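Local coordinates for protein plasmodium falciparum gamete antigen 27/25 (Plasmodium falciparum, PDB 1N81) that is essential for sexual development of the malaria parasite as a gametocyte protein and may dimerise, its biochemical role being otherwise unknown, at residues A[7-11]-A[114-118]; A[30-34]-A[94-99]; A[53-58]-A[74-78]. One frame throughout, in Å; residues are numbered along the deposited sequence.

Contact 1 of 3, residues A[7-11]-A[114-118]; sequences THAPL and EEVSI
Leu11 holds its CG anti to the backbone N (chi1 165°), and with the turn at chi2 this lays CD1 against Ser117 and Glu114 of helix 96-122 and CD2 against Glu114. Ile118 answers with CG1 set beside its own backbone N (chi1 -64°). Together with the turn at chi2, this puts CD1 in the bend of segment 7-11, between His8 and Leu11. There Ile118 CD1 lies 3.7 Å from Leu11 CA and 4.0 Å from Leu11 CD1.

The two Leu11 methyls divide the helix surface. Leu11 CD1 meets Ser117 OG at 3.5 Å and also touches Glu114 CB. Leu11 CD2 lies against the carboxylate of Glu114, 3.6 Å from its OE2. The Glu114 chain is extended beyond CG and crosses Leu11 at about a right angle. Between them the two leucine methyls touch it from CB to the carboxylate.

His8 comes over Ile118. Ile118 CG1 sits 4.2 Å from the centroid of the His8 ring, over one face and offset toward the rim, which makes a CH-pi contact. Glu115 OE1 approaches the ring obliquely at 3.7 Å from His8 NE2. No hydrogen bond joins them, and the ring and carboxylate planes stand 78° apart. The stronger partner of Glu115 OE1 is Tyr146 OH, from helix 136-150.

Across the two segments the contact is therefore made without hydrogen bonds. Within segment 114-118, Ser117 OG donates to Glu114 O at 2.7 Å, and Ile118 N donates to the same oxygen. The serine hydroxyl is thus turned back on its own helix while the Leu11 methyl rests on it.

Ile15 of helix 13-35 also touches Glu114 and Ser117. The arrangement is that of an irregular N-terminal segment packed on the side of a long helix in an all-helical fold.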
# COMPACT_ATOMS: atom_id res chain seq x y z
N THR A 7 -12.77 12.60 -14.13
CA THR A 7 -11.63 12.07 -13.40
C THR A 7 -11.92 10.99 -12.36
O THR A 7 -12.90 11.05 -11.63
CB THR A 7 -10.87 13.21 -12.72
OG1 THR A 7 -10.61 14.25 -13.68
CG2 THR A 7 -9.56 12.69 -12.15
N HIS A 8 -11.01 10.02 -12.30
CA HIS A 8 -11.08 8.88 -11.40
C HIS A 8 -12.14 7.94 -11.87
O HIS A 8 -13.14 7.74 -11.20
CB HIS A 8 -11.39 9.30 -9.97
CG HIS A 8 -10.36 8.89 -8.97
ND1 HIS A 8 -10.21 7.58 -8.54
CD2 HIS A 8 -9.43 9.61 -8.30
CE1 HIS A 8 -9.23 7.52 -7.65
NE2 HIS A 8 -8.74 8.74 -7.49
N ALA A 9 -11.90 7.36 -13.04
CA ALA A 9 -12.83 6.41 -13.64
C ALA A 9 -13.11 5.32 -12.61
O ALA A 9 -12.73 5.44 -11.45
CB ALA A 9 -12.19 5.79 -14.91
N PRO A 10 -13.81 4.25 -13.02
CA PRO A 10 -14.01 3.27 -11.96
C PRO A 10 -12.67 2.73 -11.46
O PRO A 10 -12.12 1.80 -12.05
CB PRO A 10 -14.85 2.18 -12.63
CG PRO A 10 -15.63 2.95 -13.67
CD PRO A 10 -14.57 3.88 -14.23
N LEU A 11 -12.11 3.37 -10.43
CA LEU A 11 -10.87 2.88 -9.82
C LEU A 11 -11.10 1.36 -9.77
O LEU A 11 -12.20 0.92 -9.46
CB LEU A 11 -10.78 3.41 -8.38
CG LEU A 11 -9.76 2.77 -7.42
CD1 LEU A 11 -8.36 3.23 -7.79
CD2 LEU A 11 -10.05 3.17 -5.99
N GLU A 114 -3.52 4.62 -5.62
CA GLU A 114 -4.75 4.69 -6.41
C GLU A 114 -4.66 5.59 -7.62
O GLU A 114 -5.05 5.19 -8.72
CB GLU A 114 -5.93 5.10 -5.53
CG GLU A 114 -6.24 4.00 -4.57
CD GLU A 114 -7.46 4.27 -3.73
OE1 GLU A 114 -7.94 5.42 -3.70
OE2 GLU A 114 -7.92 3.33 -3.09
N GLU A 115 -4.13 6.77 -7.43
CA GLU A 115 -3.99 7.75 -8.49
C GLU A 115 -3.12 7.17 -9.63
O GLU A 115 -3.44 7.26 -10.82
CB GLU A 115 -3.33 8.98 -7.89
CG GLU A 115 -3.44 10.24 -8.67
CD GLU A 115 -4.83 10.81 -8.63
OE1 GLU A 115 -5.55 10.62 -7.60
OE2 GLU A 115 -5.17 11.47 -9.63
N VAL A 116 -1.99 6.58 -9.27
CA VAL A 116 -1.14 6.01 -10.28
C VAL A 116 -1.87 4.87 -11.00
O VAL A 116 -1.71 4.71 -12.21
CB VAL A 116 0.20 5.50 -9.70
CG1 VAL A 116 1.00 4.79 -10.79
CG2 VAL A 116 1.00 6.65 -9.15
N SER A 117 -2.68 4.10 -10.26
CA SER A 117 -3.38 2.98 -10.88
C SER A 117 -4.37 3.47 -11.93
O SER A 117 -4.63 2.75 -12.91
CB SER A 117 -4.09 2.10 -9.83
OG SER A 117 -5.33 2.63 -9.43
N ILE A 118 -4.90 4.69 -11.75
CA ILE A 118 -5.84 5.25 -12.73
C ILE A 118 -5.11 5.56 -14.03
O ILE A 118 -5.62 5.30 -15.10
CB ILE A 118 -6.49 6.58 -12.26
CG1 ILE A 118 -7.35 6.35 -11.02
CG2 ILE A 118 -7.33 7.17 -13.42
CD1 ILE A 118 -8.41 5.27 -11.19

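Contact 2 of 3, residues A[30-34]-A[94-99]; sequences IYLLM and VTEDYI
Segment 30-34 is helical throughout, and its CA atoms come nearest segment 94-99 in two places. Met34 CA lies 5.3 Å from Val94 CA, and Ile30 CA lies 6.9 Å from Ile99 CA. In this all-alpha fold the C-terminal part of helix 13-35 packs on the first turn of helix 96-122 and the loop residue Val94 just before it. Thr95 is the N-cap of that second helix, and its OG1 accepts from Tyr98 N at 3.2 Å.

The contacts between the side chains are apolar, and no hydrogen bond crosses. Met34 CG is anti to its backbone N (chi1 -176°), and the chain then bends twice. Met34 CB lies 3.7 Å from Val94 CG1. Met34 CG comes to 3.3 Å from Val94 O. The bends carry CE back to Ile99 CD1, and the two side chains cross at about a right angle. Ile99 CD1 also touches CD1 of the Tyr31 ring, from an oblique direction.

Helix 71-89 borders the same packing, with Leu85 and Cys89 against Ile30, and Cys89 also on Val94. Ile30 and Ile99 run alongside in opposite senses. Ile30 CG2 and Ile99 CG2 meet at 3.4 Å, closer than two methyls normally pack.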
# COMPACT_ATOMS: atom_id res chain seq x y z
N ILE A 30 0.23 -1.43 13.74
CA ILE A 30 0.94 -0.32 14.36
C ILE A 30 0.27 -0.04 15.71
O ILE A 30 0.93 0.38 16.65
CB ILE A 30 0.92 0.94 13.47
CG1 ILE A 30 1.94 0.78 12.34
CG2 ILE A 30 1.23 2.20 14.29
CD1 ILE A 30 1.94 1.88 11.35
N TYR A 31 -1.03 -0.29 15.79
CA TYR A 31 -1.72 -0.09 17.06
C TYR A 31 -1.17 -1.10 18.08
O TYR A 31 -0.91 -0.75 19.22
CB TYR A 31 -3.21 -0.33 16.91
CG TYR A 31 -3.97 -0.05 18.20
CD1 TYR A 31 -4.36 1.23 18.54
CD2 TYR A 31 -4.27 -1.09 19.08
CE1 TYR A 31 -5.03 1.48 19.73
CE2 TYR A 31 -4.94 -0.85 20.28
CZ TYR A 31 -5.32 0.43 20.59
OH TYR A 31 -5.99 0.66 21.76
N LEU A 32 -0.99 -2.34 17.65
CA LEU A 32 -0.43 -3.37 18.51
C LEU A 32 0.92 -2.89 19.03
O LEU A 32 1.19 -2.90 20.24
CB LEU A 32 -0.22 -4.68 17.72
CG LEU A 32 0.58 -5.77 18.45
CD1 LEU A 32 -0.25 -6.23 19.69
CD2 LEU A 32 0.88 -6.95 17.51
N LEU A 33 1.79 -2.46 18.11
CA LEU A 33 3.12 -2.01 18.50
C LEU A 33 3.01 -0.99 19.61
O LEU A 33 3.75 -1.05 20.59
CB LEU A 33 3.86 -1.39 17.30
CG LEU A 33 4.35 -2.42 16.29
CD1 LEU A 33 5.09 -1.74 15.15
CD2 LEU A 33 5.23 -3.41 17.00
N MET A 34 2.07 -0.07 19.46
CA MET A 34 1.85 0.97 20.45
C MET A 34 1.49 0.37 21.82
O MET A 34 1.97 0.84 22.83
CB MET A 34 0.78 1.93 19.93
CG MET A 34 0.50 3.15 20.81
SD MET A 34 -0.61 2.70 22.14
CE MET A 34 -2.16 2.49 21.27
N VAL A 94 6.49 5.27 19.99
CA VAL A 94 5.23 4.92 19.36
C VAL A 94 4.08 5.22 20.30
O VAL A 94 3.53 4.33 20.96
CB VAL A 94 5.18 3.44 18.96
CG1 VAL A 94 3.83 3.15 18.25
CG2 VAL A 94 6.35 3.11 18.04
N THR A 95 3.71 6.49 20.35
CA THR A 95 2.62 6.91 21.21
C THR A 95 1.29 6.94 20.49
O THR A 95 1.20 6.69 19.28
CB THR A 95 2.89 8.30 21.77
OG1 THR A 95 2.79 9.26 20.71
CG2 THR A 95 4.29 8.35 22.37
N GLU A 96 0.25 7.25 21.24
CA GLU A 96 -1.10 7.31 20.72
C GLU A 96 -1.26 8.42 19.70
O GLU A 96 -1.91 8.23 18.67
CB GLU A 96 -2.07 7.50 21.88
CG GLU A 96 -3.50 7.68 21.49
CD GLU A 96 -4.40 7.62 22.71
OE1 GLU A 96 -4.54 6.51 23.27
OE2 GLU A 96 -4.94 8.68 23.10
N ASP A 97 -0.68 9.59 19.98
CA ASP A 97 -0.76 10.72 19.04
C ASP A 97 0.11 10.44 17.82
O ASP A 97 -0.16 10.93 16.73
CB ASP A 97 -0.27 12.02 19.68
CG ASP A 97 -1.34 12.73 20.48
OD1 ASP A 97 -2.53 12.52 20.16
OD2 ASP A 97 -1.00 13.49 21.41
N TYR A 98 1.17 9.67 18.02
CA TYR A 98 2.07 9.37 16.92
C TYR A 98 1.41 8.47 15.88
O TYR A 98 1.44 8.79 14.69
CB TYR A 98 3.35 8.71 17.44
CG TYR A 98 4.40 8.51 16.38
CD1 TYR A 98 4.98 9.60 15.72
CD2 TYR A 98 4.82 7.24 16.01
CE1 TYR A 98 5.93 9.42 14.73
CE2 TYR A 98 5.78 7.05 15.03
CZ TYR A 98 6.32 8.14 14.39
OH TYR A 98 7.28 7.96 13.41
N ILE A 99 0.79 7.38 16.33
CA ILE A 99 0.15 6.47 15.39
C ILE A 99 -1.01 7.15 14.68
O ILE A 99 -1.34 6.80 13.55
CB ILE A 99 -0.33 5.15 16.06
CG1 ILE A 99 -1.49 5.40 17.03
CG2 ILE A 99 0.84 4.48 16.75
CD1 ILE A 99 -1.97 4.15 17.74

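Contact 3 of 3, residues A[53-58]-A[74-78]; sequences IRRYVR and QDNIV
Gln74 OE1 accepts a hydrogen bond from Arg54 NE at 3.0 Å. The bond is bent, with an N-H...O angle of 131°. The donor is tilted from the amide carbonyl plane, and the oxygen lies somewhat out of the guanidinium plane.

A bend at chi3 lays the Arg54 guanidinium against helix 71-89. Its NH2 forms a salt bridge with Asp75 OD1; the modelled separation is very short, so its exact length is doubtful. The carboxylate comes to the edge of the guanidinium, with the two planes 74° apart. Val78 CG2 lies over the centre of one guanidinium face, 3.9 Å above its plane, and also touches Arg54 CB. Two neighbouring acceptors and a methyl on the face together limit how the group can turn.

Beside these polar groups the packing is apolar. Val57 CG2 meets Ile77 CG2 at 3.8 Å, and Ile53 CG2 meets Val78 CG1 at 3.9 Å.

The local helix axes approach to 9.8 Å, with 117° between their directions. Successive helices 50-63 and 71-89 thus pack steeply across one another, and helix 13-35 adjoins both, through Tyr29 on Ile53 and Glu22 on Ile77.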
# COMPACT_ATOMS: atom_id res chain seq x y z
N ILE A 53 2.03 -10.70 11.53
CA ILE A 53 1.62 -9.72 10.54
C ILE A 53 0.73 -10.39 9.50
O ILE A 53 -0.31 -9.85 9.12
CB ILE A 53 2.83 -9.06 9.83
CG1 ILE A 53 3.62 -8.17 10.80
CG2 ILE A 53 2.33 -8.21 8.61
CD1 ILE A 53 5.01 -7.79 10.21
N ARG A 54 1.12 -11.57 9.04
CA ARG A 54 0.29 -12.25 8.05
C ARG A 54 -1.08 -12.55 8.65
O ARG A 54 -2.08 -12.56 7.94
CB ARG A 54 0.93 -13.55 7.56
CG ARG A 54 0.14 -14.14 6.41
CD ARG A 54 0.72 -15.40 5.86
NE ARG A 54 1.57 -15.21 4.68
CZ ARG A 54 2.85 -14.90 4.73
NH1 ARG A 54 3.44 -14.74 5.91
NH2 ARG A 54 3.57 -14.81 3.62
N ARG A 55 -1.13 -12.79 9.95
CA ARG A 55 -2.42 -13.06 10.59
C ARG A 55 -3.27 -11.78 10.50
O ARG A 55 -4.48 -11.84 10.30
CB ARG A 55 -2.22 -13.48 12.06
CG ARG A 55 -3.49 -13.98 12.75
CD ARG A 55 -3.24 -14.31 14.21
NE ARG A 55 -2.03 -15.11 14.33
CZ ARG A 55 -0.91 -14.68 14.91
NH1 ARG A 55 -0.85 -13.45 15.43
NH2 ARG A 55 0.15 -15.46 14.94
N TYR A 56 -2.64 -10.61 10.66
CA TYR A 56 -3.40 -9.37 10.54
C TYR A 56 -3.89 -9.20 9.11
O TYR A 56 -4.99 -8.71 8.88
CB TYR A 56 -2.58 -8.14 10.98
CG TYR A 56 -2.61 -7.93 12.48
CD1 TYR A 56 -2.13 -8.91 13.34
CD2 TYR A 56 -3.15 -6.78 13.02
CE1 TYR A 56 -2.19 -8.75 14.71
CE2 TYR A 56 -3.22 -6.60 14.40
CZ TYR A 56 -2.74 -7.59 15.23
OH TYR A 56 -2.76 -7.42 16.59
N VAL A 57 -3.08 -9.58 8.14
CA VAL A 57 -3.53 -9.46 6.74
C VAL A 57 -4.80 -10.31 6.55
O VAL A 57 -5.79 -9.83 6.02
CB VAL A 57 -2.43 -9.92 5.76
CG1 VAL A 57 -3.00 -10.02 4.31
CG2 VAL A 57 -1.23 -8.91 5.81
N ARG A 58 -4.75 -11.57 6.99
CA ARG A 58 -5.89 -12.50 6.86
C ARG A 58 -7.15 -11.92 7.47
O ARG A 58 -8.18 -11.94 6.83
CB ARG A 58 -5.61 -13.83 7.54
CG ARG A 58 -4.72 -14.76 6.77
CD ARG A 58 -4.79 -16.14 7.42
NE ARG A 58 -3.73 -17.04 6.97
CZ ARG A 58 -2.51 -17.09 7.48
NH1 ARG A 58 -2.17 -16.30 8.49
NH2 ARG A 58 -1.62 -17.94 6.98
N GLN A 74 0.43 -12.08 -1.30
CA GLN A 74 0.31 -11.97 0.13
C GLN A 74 1.68 -11.81 0.78
O GLN A 74 1.83 -11.02 1.71
CB GLN A 74 -0.40 -13.18 0.72
CG GLN A 74 -1.19 -12.79 1.97
CD GLN A 74 -1.69 -13.99 2.73
OE1 GLN A 74 -0.92 -14.89 3.08
NE2 GLN A 74 -2.99 -14.00 3.03
N ASP A 75 2.69 -12.55 0.29
CA ASP A 75 4.05 -12.47 0.86
C ASP A 75 4.58 -11.03 0.78
O ASP A 75 5.20 -10.54 1.74
CB ASP A 75 5.06 -13.37 0.13
CG ASP A 75 4.82 -14.87 0.35
OD1 ASP A 75 4.22 -15.25 1.38
OD2 ASP A 75 5.26 -15.66 -0.50
N ASN A 76 4.37 -10.38 -0.36
CA ASN A 76 4.85 -8.99 -0.48
C ASN A 76 4.03 -8.02 0.34
O ASN A 76 4.56 -6.98 0.75
CB ASN A 76 4.88 -8.52 -1.93
CG ASN A 76 6.02 -9.15 -2.72
OD1 ASN A 76 6.96 -9.69 -2.14
ND2 ASN A 76 5.96 -9.06 -4.05
N ILE A 77 2.76 -8.32 0.58
CA ILE A 77 1.95 -7.41 1.42
C ILE A 77 2.60 -7.43 2.80
O ILE A 77 2.87 -6.37 3.38
CB ILE A 77 0.45 -7.87 1.56
CG1 ILE A 77 -0.30 -7.60 0.26
CG2 ILE A 77 -0.25 -7.06 2.69
CD1 ILE A 77 -1.77 -8.05 0.31
N VAL A 78 2.89 -8.63 3.30
CA VAL A 78 3.52 -8.80 4.61
C VAL A 78 4.88 -8.08 4.63
O VAL A 78 5.20 -7.36 5.59
CB VAL A 78 3.75 -10.28 4.96
CG1 VAL A 78 4.53 -10.38 6.29
CG2 VAL A 78 2.40 -10.99 5.10

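Contacts 1 and 2 share helix 96-122. They lie on opposite sides of the chain's centre, with their centres 31 Å apart and their nearest atoms about 18 Å apart. Helix 13-35 ties the regions together: it follows segment 7-11, contains segment 30-34 and borders contact 3. Contacts 2 and 3 touch directly, where Leu32 CD2 packs on Tyr56 OH at 3.8 Å; their centres are 19 Å apart. Contacts 1 and 3 do not touch, and their nearest atoms are about 13 Å apart. In sequence, contact 1 spans contact 2, which in turn spans contact 3. Each is structural packing within the Pfg27 family region.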